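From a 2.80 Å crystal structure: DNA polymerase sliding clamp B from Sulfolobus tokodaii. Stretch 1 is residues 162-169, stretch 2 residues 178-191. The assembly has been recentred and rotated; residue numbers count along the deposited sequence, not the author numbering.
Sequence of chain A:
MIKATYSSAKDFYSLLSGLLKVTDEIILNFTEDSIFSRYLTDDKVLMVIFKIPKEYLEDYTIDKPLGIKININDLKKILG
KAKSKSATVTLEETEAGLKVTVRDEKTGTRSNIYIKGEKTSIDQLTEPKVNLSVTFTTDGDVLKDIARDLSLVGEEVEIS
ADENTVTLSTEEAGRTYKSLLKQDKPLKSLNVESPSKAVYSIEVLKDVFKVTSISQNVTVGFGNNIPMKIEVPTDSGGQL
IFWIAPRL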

# COMPACT_ATOMS: atom_id res chain seq x y z
N ASP A 162 37.60 29.71 19.87
CA ASP A 162 38.51 30.11 20.94
C ASP A 162 38.73 28.89 21.82
O ASP A 162 38.47 27.76 21.40
N GLU A 163 39.18 29.10 23.05
CA GLU A 163 39.53 27.98 23.92
C GLU A 163 38.34 27.09 24.29
O GLU A 163 38.51 25.90 24.55
N ASN A 164 37.14 27.67 24.30
CA ASN A 164 35.97 26.94 24.79
C ASN A 164 34.75 26.92 23.86
O ASN A 164 33.72 26.34 24.20
N THR A 165 34.85 27.55 22.70
CA THR A 165 33.69 27.71 21.83
C THR A 165 34.02 27.64 20.34
O THR A 165 34.94 28.30 19.87
N VAL A 166 33.24 26.84 19.61
CA VAL A 166 33.34 26.80 18.15
C VAL A 166 32.14 27.53 17.55
O VAL A 166 31.00 27.26 17.92
N THR A 167 32.41 28.44 16.63
CA THR A 167 31.37 29.30 16.07
C THR A 167 31.27 29.19 14.56
O THR A 167 32.28 29.22 13.86
N LEU A 168 30.05 29.05 14.05
CA LEU A 168 29.81 29.04 12.61
C LEU A 168 28.90 30.21 12.24
O LEU A 168 27.89 30.46 12.91
N SER A 169 29.25 30.93 11.18
CA SER A 169 28.51 32.13 10.79
C SER A 169 28.32 32.26 9.29
O SER A 169 29.23 31.97 8.51
N LYS A 178 24.17 32.18 13.02
CA LYS A 178 25.32 31.98 13.89
C LYS A 178 25.03 30.96 14.98
O LYS A 178 24.28 31.23 15.92
N SER A 179 25.62 29.78 14.85
CA SER A 179 25.47 28.73 15.85
C SER A 179 26.73 28.62 16.71
O SER A 179 27.83 28.95 16.26
N LEU A 180 26.56 28.14 17.94
CA LEU A 180 27.68 28.00 18.87
C LEU A 180 27.76 26.58 19.40
O LEU A 180 26.79 26.06 19.95
N LEU A 181 28.92 25.96 19.24
CA LEU A 181 29.15 24.62 19.74
C LEU A 181 30.15 24.65 20.89
O LEU A 181 31.24 25.19 20.76
N LYS A 182 29.75 24.09 22.03
CA LYS A 182 30.60 24.07 23.21
C LYS A 182 30.65 22.67 23.80
O LYS A 182 29.90 21.79 23.38
N GLN A 183 31.53 22.46 24.77
CA GLN A 183 31.63 21.17 25.45
C GLN A 183 30.28 20.77 26.03
O GLN A 183 29.56 21.60 26.59
N ASP A 184 29.93 19.49 25.90
CA ASP A 184 28.68 18.96 26.42
C ASP A 184 27.45 19.61 25.79
O ASP A 184 26.33 19.39 26.25
N LYS A 185 27.66 20.41 24.75
CA LYS A 185 26.56 21.09 24.08
C LYS A 185 26.99 21.65 22.73
O LYS A 185 27.25 22.85 22.61
N PRO A 186 27.04 20.79 21.70
CA PRO A 186 26.77 19.35 21.78
C PRO A 186 28.05 18.55 21.74
O PRO A 186 28.01 17.32 21.76
N LEU A 187 29.19 19.24 21.66
CA LEU A 187 30.48 18.59 21.49
C LEU A 187 30.77 17.58 22.60
O LEU A 187 30.65 17.89 23.78
N LYS A 188 31.16 16.37 22.21
CA LYS A 188 31.59 15.36 23.16
C LYS A 188 33.01 15.65 23.61
O LYS A 188 33.42 15.29 24.72
N SER A 189 33.77 16.32 22.75
CA SER A 189 35.15 16.70 23.05
C SER A 189 35.57 17.91 22.23
O SER A 189 35.13 18.08 21.09
N LEU A 190 36.42 18.75 22.81
CA LEU A 190 36.91 19.94 22.12
C LEU A 190 38.38 20.20 22.44
O LEU A 190 38.77 20.31 23.60
N ASN A 191 39.20 20.29 21.39
CA ASN A 191 40.62 20.53 21.55
C ASN A 191 41.07 21.76 20.76
O ASN A 191 41.15 21.72 19.53

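The contact is unusual in that Leu-190, beyond the turn and outside the antiparallel pairing of 166-169 with 178-181, folds back onto the start of stretch 1. Its CA-to-CB bond points toward that stretch and its side chain (chi1 t, chi2 p) reaches Val-166, with Leu-190 CD1 3.6 Å from Val-166 CG2, while Leu-190 CD2 lies 3.7 Å from Asn-164 C. Val-166, chi1 t, thus joins two parts of stretch 2: its CG2 also lies 4.2 Å from Leu-187 CD1, and its CB is 4.2 Å from the CB of its strand partner Leu-181. On the same face, Leu-168 (m, p) extends this apolar layer, its CD1 4.2 Å from Leu-181 CD1; beside it Ser-179, chi1 p, places OG 3.7 Å from Leu-168 CB and hydrogen-bonds just outside the stretches.

The opposite face is more open and mixes methyls, hydroxyls and lysine chains. Thr-165, Thr-167 and Ser-169 all adopt m. Thr-167 OG1 sits 3.2 Å from CD2 of Leu-180 (m, t), and Thr-165 OG1 lies 3.3 Å from Lys-182 CE. Lys-178 lays its aliphatic portion near Ser-169, CG 3.5 Å from Ser-169 OG, before its end leads away. No side-chain hydrogen bond links the stretches; backbone pairs such as Val-166 N to Leu-181 O, 2.8 Å, hold the register.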

# COMPACT_ATOMS: atom_id res chain seq x y z
CB ASP A 162 37.95 31.28 21.74
CG ASP A 162 36.61 30.98 22.38
OD1 ASP A 162 36.27 29.79 22.54
OD2 ASP A 162 35.89 31.94 22.73
CB GLU A 163 40.23 28.48 25.19
CG GLU A 163 40.77 27.37 26.08
CD GLU A 163 41.51 27.90 27.29
OE1 GLU A 163 41.63 29.13 27.43
OE2 GLU A 163 41.99 27.08 28.10
CB ASN A 164 35.55 27.47 26.16
CG ASN A 164 36.57 27.18 27.24
OD1 ASN A 164 37.43 26.31 27.08
ND2 ASN A 164 36.46 27.89 28.36
CB THR A 165 32.96 29.04 22.11
OG1 THR A 165 32.53 29.08 23.48
CG2 THR A 165 31.76 29.20 21.20
CB VAL A 166 33.39 25.36 17.62
CG1 VAL A 166 33.47 25.35 16.10
CG2 VAL A 166 34.58 24.61 18.21
CB THR A 167 31.62 30.77 16.44
OG1 THR A 167 31.63 30.92 17.87
CG2 THR A 167 30.53 31.66 15.86
CB LEU A 168 29.18 27.72 12.16
CG LEU A 168 30.02 26.45 12.33
CD1 LEU A 168 29.99 25.97 13.78
CD2 LEU A 168 29.53 25.35 11.41
CB SER A 169 29.22 33.38 11.32
OG SER A 169 29.26 33.39 12.74
CB LYS A 178 25.74 33.31 14.52
CG LYS A 178 26.97 33.20 15.41
CD LYS A 178 27.32 34.54 16.04
CE LYS A 178 27.59 35.60 14.97
NZ LYS A 178 27.87 36.94 15.57
CB SER A 179 25.16 27.38 15.20
OG SER A 179 26.17 27.02 14.27
CB LEU A 180 27.53 28.99 20.03
CG LEU A 180 27.36 30.46 19.66
CD1 LEU A 180 27.11 31.30 20.90
CD2 LEU A 180 28.57 30.96 18.89
CB LEU A 181 29.64 23.70 18.62
CG LEU A 181 28.81 23.72 17.34
CD1 LEU A 181 29.34 22.70 16.34
CD2 LEU A 181 27.35 23.45 17.65
CB LYS A 182 30.08 25.06 24.26
CG LYS A 182 29.64 26.40 23.67
CD LYS A 182 29.13 27.35 24.74
CE LYS A 182 30.26 27.91 25.58
NZ LYS A 182 29.81 29.03 26.46
CB GLN A 183 32.68 21.23 26.56
CG GLN A 183 32.81 19.95 27.35
CD GLN A 183 33.33 18.80 26.50
OE1 GLN A 183 34.28 18.96 25.74
NE2 GLN A 183 32.70 17.64 26.63
CB ASP A 184 28.62 19.11 27.95
CG ASP A 184 29.69 18.30 28.65
OD1 ASP A 184 30.25 17.37 28.03
OD2 ASP A 184 29.97 18.60 29.83
CB LYS A 185 26.02 22.21 24.97
CG LYS A 185 24.82 22.94 24.38
CD LYS A 185 24.39 24.11 25.26
CE LYS A 185 23.23 24.86 24.64
NZ LYS A 185 22.83 26.05 25.45
CB PRO A 186 25.99 19.09 20.48
CG PRO A 186 26.11 20.38 19.64
CD PRO A 186 27.15 21.22 20.30
CB LEU A 187 31.60 19.63 21.43
CG LEU A 187 31.41 20.77 20.42
CD1 LEU A 187 32.56 21.75 20.50
CD2 LEU A 187 31.26 20.23 19.01
CB LYS A 188 31.52 13.97 22.53
CG LYS A 188 30.14 13.58 22.03
CD LYS A 188 30.13 12.16 21.50
CE LYS A 188 28.74 11.74 21.06
NZ LYS A 188 28.72 10.32 20.60
CB SER A 189 36.10 15.53 22.80
OG SER A 189 36.19 15.25 21.41
CB LEU A 190 36.07 21.16 22.51
CG LEU A 190 36.49 22.50 21.91
CD1 LEU A 190 36.45 22.45 20.39
CD2 LEU A 190 35.61 23.62 22.44
CB ASN A 191 41.43 19.31 21.11
CG ASN A 191 41.09 18.07 21.93
OD1 ASN A 191 40.62 18.16 23.06
ND2 ASN A 191 41.33 16.90 21.35